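Local coordinates for clavulanic acid biosynthesis oligopeptide binding protein 2 (Streptomyces clavuligerus, PDB 2WOL), which probably binds oligopeptides as an extracellular solute-binding protein of family 5 and belongs to the clavulanic acid biosynthetic pathway, at residues Q360-Y365 against A512-V517; T349-P354 against A521-L526; L356-D361 against P458-F463. All blocks are in the same frame, centred on the assembly; numbering follows the deposited sequence.

Contact 1 of 3, residues Q360-Y365 against A512-V517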
loop_
_atom_site.group_PDB
_atom_site.type_symbol
_atom_site.label_atom_id
_atom_site.label_comp_id
_atom_site.label_asym_id
_atom_site.label_seq_id
_atom_site.Cartn_x
_atom_site.Cartn_y
_atom_site.Cartn_z
ATOM N N GLN A 360 8.358 6.835 -16.216
ATOM C CA GLN A 360 9.207 7.397 -17.264
ATOM C C GLN A 360 10.657 6.960 -17.118
ATOM O O GLN A 360 11.081 6.531 -16.040
ATOM C CB GLN A 360 9.146 8.928 -17.218
ATOM C CG GLN A 360 9.739 9.513 -15.930
ATOM C CD GLN A 360 9.692 11.027 -15.867
ATOM O OE1 GLN A 360 9.794 11.714 -16.887
ATOM N NE2 GLN A 360 9.549 11.560 -14.654
ATOM N N ASP A 361 11.413 7.097 -18.208
ATOM C CA ASP A 361 12.865 6.962 -18.170
ATOM C C ASP A 361 13.446 8.196 -17.506
ATOM O O ASP A 361 13.284 9.311 -18.006
ATOM C CB ASP A 361 13.439 6.853 -19.579
ATOM C CG ASP A 361 13.092 5.552 -20.256
ATOM O OD1 ASP A 361 12.544 4.641 -19.594
ATOM O OD2 ASP A 361 13.382 5.449 -21.466
ATOM N N LEU A 362 14.113 7.992 -16.377
ATOM C CA LEU A 362 14.706 9.092 -15.639
ATOM C C LEU A 362 15.896 8.554 -14.859
ATOM O O LEU A 362 15.736 7.724 -13.965
ATOM C CB LEU A 362 13.668 9.729 -14.703
ATOM C CG LEU A 362 14.092 10.919 -13.836
ATOM C CD1 LEU A 362 14.459 12.143 -14.673
ATOM C CD2 LEU A 362 12.990 11.255 -12.850
ATOM N N ASP A 363 17.092 9.008 -15.233
ATOM C CA ASP A 363 18.321 8.573 -14.578
ATOM C C ASP A 363 19.297 9.743 -14.533
ATOM O O ASP A 363 20.210 9.842 -15.351
ATOM C CB ASP A 363 18.924 7.363 -15.310
ATOM C CG ASP A 363 20.118 6.761 -14.584
ATOM O OD1 ASP A 363 20.322 7.050 -13.383
ATOM O OD2 ASP A 363 20.859 5.986 -15.227
ATOM N N LEU A 364 19.083 10.635 -13.571
ATOM C CA LEU A 364 19.881 11.851 -13.473
ATOM C C LEU A 364 21.307 11.596 -13.010
ATOM O O LEU A 364 22.210 12.366 -13.351
ATOM C CB LEU A 364 19.204 12.890 -12.566
ATOM C CG LEU A 364 17.839 13.425 -13.018
ATOM C CD1 LEU A 364 17.400 14.572 -12.114
ATOM C CD2 LEU A 364 17.852 13.886 -14.481
ATOM N N TYR A 365 21.505 10.521 -12.244
ATOM C CA TYR A 365 22.814 10.201 -11.674
ATOM C C TYR A 365 23.263 8.782 -12.030
ATOM O O TYR A 365 23.281 7.901 -11.170
ATOM C CB TYR A 365 22.801 10.428 -10.153
ATOM C CG TYR A 365 22.081 11.702 -9.783
ATOM C CD1 TYR A 365 20.853 11.667 -9.120
ATOM C CD2 TYR A 365 22.606 12.942 -10.144
ATOM C CE1 TYR A 365 20.177 12.845 -8.796
ATOM C CE2 TYR A 365 21.939 14.115 -9.837
ATOM C CZ TYR A 365 20.727 14.064 -9.164
ATOM O OH TYR A 365 20.088 15.247 -8.864
ATOM N N ALA A 512 7.027 15.857 -14.415
ATOM C CA ALA A 512 7.756 17.050 -13.995
ATOM C C ALA A 512 8.019 17.041 -12.485
ATOM O O ALA A 512 9.108 17.410 -12.041
ATOM C CB ALA A 512 7.013 18.317 -14.403
ATOM N N VAL A 513 7.027 16.619 -11.701
ATOM C CA VAL A 513 7.216 16.470 -10.254
ATOM C C VAL A 513 8.363 15.508 -9.950
ATOM O O VAL A 513 9.269 15.842 -9.190
ATOM C CB VAL A 513 5.936 15.985 -9.531
ATOM C CG1 VAL A 513 6.207 15.737 -8.048
ATOM C CG2 VAL A 513 4.810 16.997 -9.698
ATOM N N GLU A 514 8.321 14.320 -10.554
ATOM C CA GLU A 514 9.331 13.300 -10.290
ATOM C C GLU A 514 10.723 13.782 -10.683
ATOM O O GLU A 514 11.693 13.572 -9.942
ATOM C CB GLU A 514 9.009 11.995 -11.013
ATOM C CG GLU A 514 9.953 10.867 -10.612
ATOM C CD GLU A 514 9.709 9.579 -11.365
ATOM O OE1 GLU A 514 9.488 9.628 -12.594
ATOM O OE2 GLU A 514 9.750 8.516 -10.717
ATOM N N ARG A 515 10.812 14.435 -11.842
ATOM C CA ARG A 515 12.076 14.998 -12.298
ATOM C C ARG A 515 12.626 16.004 -11.288
ATOM O O ARG A 515 13.801 15.943 -10.930
ATOM C CB ARG A 515 11.921 15.642 -13.681
ATOM C CG ARG A 515 13.205 16.273 -14.199
ATOM C CD ARG A 515 13.096 16.678 -15.662
ATOM N NE ARG A 515 13.046 15.518 -16.551
ATOM C CZ ARG A 515 14.114 14.917 -17.073
ATOM N NH1 ARG A 515 15.337 15.358 -16.798
ATOM N NH2 ARG A 515 13.955 13.869 -17.871
ATOM N N ARG A 516 11.780 16.921 -10.822
ATOM C CA ARG A 516 12.233 17.931 -9.864
ATOM C C ARG A 516 12.693 17.280 -8.564
ATOM O O ARG A 516 13.697 17.693 -7.991
ATOM C CB ARG A 516 11.125 18.946 -9.581
ATOM C CG ARG A 516 10.911 19.947 -10.693
ATOM C CD ARG A 516 9.698 20.809 -10.420
ATOM N NE ARG A 516 9.532 21.855 -11.427
ATOM C CZ ARG A 516 10.017 23.088 -11.319
ATOM N NH1 ARG A 516 10.709 23.446 -10.243
ATOM N NH2 ARG A 516 9.814 23.967 -12.290
ATOM N N VAL A 517 11.967 16.256 -8.114
ATOM C CA VAL A 517 12.357 15.522 -6.909
ATOM C C VAL A 517 13.743 14.897 -7.074
ATOM O O VAL A 517 14.572 14.981 -6.174
ATOM C CB VAL A 517 11.318 14.444 -6.517
ATOM C CG1 VAL A 517 11.842 13.564 -5.383
ATOM C CG2 VAL A 517 10.010 15.098 -6.112
HETATM O O HOH W 1 9.315 6.964 -13.457
HETATM O O HOH W 2 10.585 14.344 -17.282
HETATM O O HOH W 3 14.991 11.451 -18.803
#

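Contact 2 of 3, residues T349-P354 against A521-L526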
loop_
_atom_site.group_PDB
_atom_site.type_symbol
_atom_site.label_atom_id
_atom_site.label_comp_id
_atom_site.label_asym_id
_atom_site.label_seq_id
_atom_site.Cartn_x
_atom_site.Cartn_y
_atom_site.Cartn_z
ATOM N N THR A 349 16.064 3.505 -11.338
ATOM C CA THR A 349 16.752 4.784 -11.163
ATOM C C THR A 349 15.756 5.928 -10.942
ATOM O O THR A 349 16.145 7.091 -10.834
ATOM C CB THR A 349 17.640 5.123 -12.372
ATOM O OG1 THR A 349 16.819 5.278 -13.534
ATOM C CG2 THR A 349 18.657 4.012 -12.621
ATOM N N ALA A 350 14.469 5.593 -10.891
ATOM C CA ALA A 350 13.425 6.570 -10.588
ATOM C C ALA A 350 12.420 6.008 -9.575
ATOM O O ALA A 350 12.605 4.908 -9.051
ATOM C CB ALA A 350 12.733 7.026 -11.867
ATOM N N LEU A 351 11.362 6.770 -9.312
ATOM C CA LEU A 351 10.480 6.494 -8.179
ATOM C C LEU A 351 9.203 5.724 -8.527
ATOM O O LEU A 351 8.905 4.711 -7.896
ATOM C CB LEU A 351 10.143 7.795 -7.437
ATOM C CG LEU A 351 11.342 8.669 -7.033
ATOM C CD1 LEU A 351 10.886 10.041 -6.575
ATOM C CD2 LEU A 351 12.185 8.008 -5.949
ATOM N N PHE A 352 8.458 6.201 -9.524
ATOM C CA PHE A 352 7.171 5.590 -9.888
ATOM C C PHE A 352 7.307 4.128 -10.298
ATOM O O PHE A 352 8.187 3.787 -11.093
ATOM C CB PHE A 352 6.513 6.332 -11.057
ATOM C CG PHE A 352 5.995 7.707 -10.721
ATOM C CD1 PHE A 352 6.295 8.786 -11.548
ATOM C CD2 PHE A 352 5.191 7.922 -9.601
ATOM C CE1 PHE A 352 5.814 10.064 -11.263
ATOM C CE2 PHE A 352 4.706 9.199 -9.312
ATOM C CZ PHE A 352 5.022 10.265 -10.145
ATOM N N PRO A 353 6.431 3.257 -9.764
ATOM C CA PRO A 353 6.297 1.905 -10.313
ATOM C C PRO A 353 5.728 1.955 -11.736
ATOM O O PRO A 353 5.009 2.900 -12.071
ATOM C CB PRO A 353 5.289 1.235 -9.368
ATOM C CG PRO A 353 5.256 2.086 -8.151
ATOM C CD PRO A 353 5.534 3.477 -8.618
ATOM N N PRO A 354 6.048 0.950 -12.576
ATOM C CA PRO A 354 5.537 0.906 -13.953
ATOM C C PRO A 354 4.016 0.748 -14.101
ATOM O O PRO A 354 3.502 0.827 -15.222
ATOM C CB PRO A 354 6.268 -0.295 -14.565
ATOM C CG PRO A 354 6.664 -1.132 -13.412
ATOM C CD PRO A 354 6.949 -0.183 -12.290
ATOM N N ALA A 521 17.718 15.386 -5.377
ATOM C CA ALA A 521 18.590 14.267 -4.980
ATOM C C ALA A 521 18.380 13.778 -3.533
ATOM O O ALA A 521 19.245 13.114 -2.957
ATOM C CB ALA A 521 20.073 14.597 -5.256
ATOM N N VAL A 522 17.218 14.092 -2.965
ATOM C CA VAL A 522 16.898 13.687 -1.592
ATOM C C VAL A 522 16.475 12.220 -1.469
ATOM O O VAL A 522 16.541 11.650 -0.383
ATOM C CB VAL A 522 15.838 14.606 -0.934
ATOM C CG1 VAL A 522 16.423 15.992 -0.660
ATOM C CG2 VAL A 522 14.584 14.711 -1.796
ATOM N N LEU A 523 16.057 11.615 -2.582
ATOM C CA LEU A 523 15.676 10.201 -2.592
ATOM C C LEU A 523 16.546 9.421 -3.569
ATOM O O LEU A 523 16.641 9.783 -4.743
ATOM C CB LEU A 523 14.196 10.028 -2.960
ATOM C CG LEU A 523 13.149 10.732 -2.083
ATOM C CD1 LEU A 523 11.744 10.438 -2.584
ATOM C CD2 LEU A 523 13.289 10.331 -0.621
ATOM N N LEU A 524 17.174 8.361 -3.062
ATOM C CA LEU A 524 17.968 7.441 -3.868
ATOM C C LEU A 524 17.175 6.150 -4.072
ATOM O O LEU A 524 17.067 5.334 -3.153
ATOM C CB LEU A 524 19.311 7.148 -3.188
ATOM C CG LEU A 524 20.176 5.985 -3.697
ATOM C CD1 LEU A 524 20.532 6.121 -5.182
ATOM C CD2 LEU A 524 21.439 5.868 -2.860
ATOM N N PRO A 525 16.609 5.967 -5.278
ATOM C CA PRO A 525 15.841 4.764 -5.584
ATOM C C PRO A 525 16.774 3.570 -5.698
ATOM O O PRO A 525 17.849 3.684 -6.290
ATOM C CB PRO A 525 15.211 5.065 -6.952
ATOM C CG PRO A 525 15.568 6.461 -7.295
ATOM C CD PRO A 525 16.690 6.888 -6.424
ATOM N N LEU A 526 16.369 2.440 -5.127
ATOM C CA LEU A 526 17.168 1.217 -5.219
ATOM C C LEU A 526 16.500 0.185 -6.119
ATOM O O LEU A 526 16.967 -0.073 -7.232
ATOM C CB LEU A 526 17.457 0.636 -3.830
ATOM C CG LEU A 526 18.190 1.559 -2.847
ATOM C CD1 LEU A 526 18.386 0.868 -1.510
ATOM C CD2 LEU A 526 19.530 2.011 -3.412
#

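Contact 3 of 3, residues L356-D361 against P458-F463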
loop_
_atom_site.group_PDB
_atom_site.type_symbol
_atom_site.label_atom_id
_atom_site.label_comp_id
_atom_site.label_asym_id
_atom_site.label_seq_id
_atom_site.Cartn_x
_atom_site.Cartn_y
_atom_site.Cartn_z
ATOM N N LEU A 356 1.960 2.877 -12.903
ATOM C CA LEU A 356 1.431 4.235 -12.962
ATOM C C LEU A 356 1.701 4.891 -14.311
ATOM O O LEU A 356 2.797 4.749 -14.858
ATOM C CB LEU A 356 2.000 5.085 -11.824
ATOM C CG LEU A 356 1.819 4.546 -10.401
ATOM C CD1 LEU A 356 2.416 5.523 -9.410
ATOM C CD2 LEU A 356 0.353 4.278 -10.072
ATOM N N PRO A 357 0.693 5.603 -14.856
ATOM C CA PRO A 357 0.794 6.310 -16.138
ATOM C C PRO A 357 2.039 7.181 -16.293
ATOM O O PRO A 357 2.616 7.226 -17.377
ATOM C CB PRO A 357 -0.469 7.175 -16.155
ATOM C CG PRO A 357 -1.453 6.375 -15.380
ATOM C CD PRO A 357 -0.657 5.738 -14.271
ATOM N N ALA A 358 2.456 7.851 -15.218
ATOM C CA ALA A 358 3.579 8.785 -15.284
ATOM C C ALA A 358 4.957 8.126 -15.320
ATOM O O ALA A 358 5.963 8.813 -15.513
ATOM C CB ALA A 358 3.505 9.792 -14.150
ATOM N N HIS A 359 5.011 6.807 -15.138
ATOM C CA HIS A 359 6.277 6.081 -15.220
ATOM C C HIS A 359 7.087 6.512 -16.444
ATOM O O HIS A 359 6.572 6.565 -17.566
ATOM C CB HIS A 359 6.040 4.572 -15.241
ATOM C CG HIS A 359 7.299 3.767 -15.224
ATOM N ND1 HIS A 359 7.804 3.152 -16.350
ATOM C CD2 HIS A 359 8.159 3.478 -14.219
ATOM C CE1 HIS A 359 8.920 2.516 -16.038
ATOM N NE2 HIS A 359 9.158 2.699 -14.751
ATOM N N GLN A 360 8.358 6.835 -16.216
ATOM C CA GLN A 360 9.207 7.397 -17.264
ATOM C C GLN A 360 10.657 6.960 -17.118
ATOM O O GLN A 360 11.081 6.531 -16.040
ATOM C CB GLN A 360 9.146 8.928 -17.218
ATOM C CG GLN A 360 9.739 9.513 -15.930
ATOM C CD GLN A 360 9.692 11.027 -15.867
ATOM O OE1 GLN A 360 9.794 11.714 -16.887
ATOM N NE2 GLN A 360 9.549 11.560 -14.654
ATOM N N ASP A 361 11.413 7.097 -18.208
ATOM C CA ASP A 361 12.865 6.962 -18.170
ATOM C C ASP A 361 13.446 8.196 -17.506
ATOM O O ASP A 361 13.284 9.311 -18.006
ATOM C CB ASP A 361 13.439 6.853 -19.579
ATOM C CG ASP A 361 13.092 5.552 -20.256
ATOM O OD1 ASP A 361 12.544 4.641 -19.594
ATOM O OD2 ASP A 361 13.382 5.449 -21.466
ATOM N N PRO A 458 -3.429 3.148 -5.788
ATOM C CA PRO A 458 -2.532 3.058 -6.948
ATOM C C PRO A 458 -2.601 4.231 -7.931
ATOM O O PRO A 458 -2.979 4.053 -9.095
ATOM C CB PRO A 458 -2.963 1.750 -7.617
ATOM C CG PRO A 458 -4.411 1.640 -7.296
ATOM C CD PRO A 458 -4.603 2.265 -5.940
ATOM N N THR A 459 -2.226 5.414 -7.452
ATOM C CA THR A 459 -2.128 6.598 -8.297
ATOM C C THR A 459 -0.827 7.317 -7.995
ATOM O O THR A 459 -0.172 7.048 -6.977
ATOM C CB THR A 459 -3.281 7.606 -8.055
ATOM O OG1 THR A 459 -3.192 8.125 -6.724
ATOM C CG2 THR A 459 -4.645 6.961 -8.273
ATOM N N GLU A 460 -0.462 8.247 -8.873
ATOM C CA GLU A 460 0.729 9.063 -8.669
ATOM C C GLU A 460 0.654 9.882 -7.380
ATOM O O GLU A 460 1.652 10.003 -6.663
ATOM C CB GLU A 460 0.981 9.974 -9.869
ATOM C CG GLU A 460 1.469 9.254 -11.117
ATOM C CD GLU A 460 0.341 8.742 -11.997
ATOM O OE1 GLU A 460 -0.806 8.625 -11.516
ATOM O OE2 GLU A 460 0.604 8.455 -13.180
ATOM N N TYR A 461 -0.526 10.429 -7.076
ATOM C CA TYR A 461 -0.698 11.149 -5.820
ATOM C C TYR A 461 -0.470 10.225 -4.630
ATOM O O TYR A 461 0.309 10.542 -3.734
ATOM C CB TYR A 461 -2.072 11.822 -5.695
ATOM C CG TYR A 461 -2.154 12.627 -4.419
ATOM C CD1 TYR A 461 -1.738 13.956 -4.389
ATOM C CD2 TYR A 461 -2.592 12.044 -3.225
ATOM C CE1 TYR A 461 -1.772 14.697 -3.212
ATOM C CE2 TYR A 461 -2.632 12.774 -2.044
ATOM C CZ TYR A 461 -2.222 14.099 -2.044
ATOM O OH TYR A 461 -2.257 14.818 -0.873
ATOM N N GLY A 462 -1.158 9.085 -4.628
ATOM C CA GLY A 462 -1.020 8.110 -3.553
ATOM C C GLY A 462 0.420 7.672 -3.358
ATOM O O GLY A 462 0.880 7.514 -2.228
ATOM N N PHE A 463 1.135 7.483 -4.464
ATOM C CA PHE A 463 2.508 7.015 -4.383
ATOM C C PHE A 463 3.506 8.094 -3.965
ATOM O O PHE A 463 4.336 7.874 -3.075
ATOM C CB PHE A 463 2.960 6.369 -5.699
ATOM C CG PHE A 463 4.332 5.766 -5.612
ATOM C CD1 PHE A 463 4.498 4.472 -5.130
ATOM C CD2 PHE A 463 5.456 6.507 -5.959
ATOM C CE1 PHE A 463 5.763 3.917 -5.003
ATOM C CE2 PHE A 463 6.730 5.958 -5.843
ATOM C CZ PHE A 463 6.883 4.666 -5.370
#

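Contact 1 of 3, residues Q360-Y365 against A512-V517
The guanidinium of Arg515 carries CD1 of Leu362 over the centre of one face, 3.6 Å above the plane, while a water lies in the plane at its edge. CD2 of Leu364 comes up obliquely to the same group, 3.7 Å from NH1 of Arg515, its side chain crossing that of the arginine at about a right angle. A bend at chi3 (-70°) turns NE of Arg515 out of the line of its methylenes. The water at the edge accepts from NE and donates to OE1 of Gln360; another water joins NH2, weakly, to the carbonyl oxygen of Asp361.

Two more flat groups, the Gln360 amide and the Glu514 carboxylate, lie nearly coplanar, 18° apart. NE2 of Gln360 donates to OE1 of Glu514 at 2.8 Å, almost straight at 169°, and meets the anti lone pair of that oxygen. All this fastens an irregular loop, part of the long connection between strand 346-347 and helix 375-384, to one flank of helix 503-520 of the solute-binding protein fold. OE1 of Glu514 also accepts from a water bound to the backbone N of Gln360, whereas OE2 receives the backbone N-H groups of Leu351 and Phe352. With this many donors around it, the buried carboxylate is probably kept ionised. NE2 of Gln360 has a further acceptor in the carbonyl oxygen of Arg511, about one turn before Glu514 on the helix, and CD2 of Leu362 lies 3.8 Å from CG of Glu514.

Contact 2 of 3, residues T349-P354 against A521-L526
Leu351 divides its two methyl groups between Leu523 and Pro525. CD1 meets CD1 of Leu523 at 4.1 Å, and CD2 lies 4.0 Å from CG of Pro525, with CB of Leu523 almost as near. In Leu351, CG stands anti to its own carbonyl carbon (chi1 -51°). The bond from CA to CB runs past the strand rather than at it, and the branch beyond CG brings both methyls to the strand. Leu523 has the same rotamer (chi1 -58°), but its CB already points at the loop, and the two leucine side chains cross at about a right angle.

The strand involved, 523-534, follows helix 503-520 after a short turn through Ala521, which has positive phi, and Val522. It belongs to the mixed sheet of this part of the solute-binding protein and pairs antiparallel with 303-309 and with the short strand 346-347. The residues 349-354 peel away from the end of 346-347, so the contact marks where the chain leaves the sheet. Here the ring of Pro525 is set against backbone: CB of Pro525 is 3.3 Å from O of Ala350. CG of Pro525 is 3.6 Å from O of Thr349. Thr349 itself turns its CB away from the strand, and its OG1 is hydrogen-bonded to the carbonyl oxygen of Leu362. Val517 of the preceding helix and Leu464 of helix 460-468 also pack on Leu351, while Met518 touches Pro525.

Contact 3 of 3, residues L356-D361 against P458-F463
Leu356 lays its branched end over the start of helix 460-468. CD2 is 3.5 Å from the carbonyl oxygen of Pro458 and 3.8 Å from CA of Thr459, while CD1 reaches CB of Phe463 at 3.8 Å and stands obliquely to the ring of Phe463. The polar half of the contact belongs to Glu460. Its OE2 accepts the backbone N-H of Ala358 at 2.8 Å, with a bent angle of 143° at the hydrogen, and is met nearly along the C-O axis. A sharp bend at chi2 (88°) turns CD of Glu460 out of the line of the chain.

The partner is a type I beta turn from Leu356 to His359, closed by the bond from His359 N to Leu356 O, and it docks on the N-terminal end of a helix. That end is capped by Thr459, the N-cap residue, whose OG1 accepts from Gly462 N at 3.1 Å; the same hydroxyl also bonds Asp182. CD of Pro357 lies 3.2 Å from OE2 of Glu460, and CB of Ala358 3.3 Å from it, which places the carboxylate oxygen close against the turn. The positive end of the helix dipole would probably help to stabilise the carboxylate charge. Trp510 of helix 503-520 packs on both Ala358 and Glu460, and Arg511 bonds the carbonyl oxygens of Ala358 and His359.

Overall arrangement
All three contacts fix successive parts of the long loop between strand 346-347 and helix 375-384, on one side of the chain's centre. Residues 349-354 come first (contact 2), then 356-361 (contact 3) and 360-365 (contact 1), the last two sharing Gln360 and Asp361. The centres of contacts 1 and 2 are about 8 Å apart, and each is about 12 Å from that of contact 3. Their partners run from helix 460-468 through helix 503-520 to strand 523-534, which follows that helix after a two-residue turn. Contacts 1 and 3 are nested inside the chain loop closed by contact 2. The loop thus joins helices 460-468 and 503-520 to strand 523-534 of the mixed sheet.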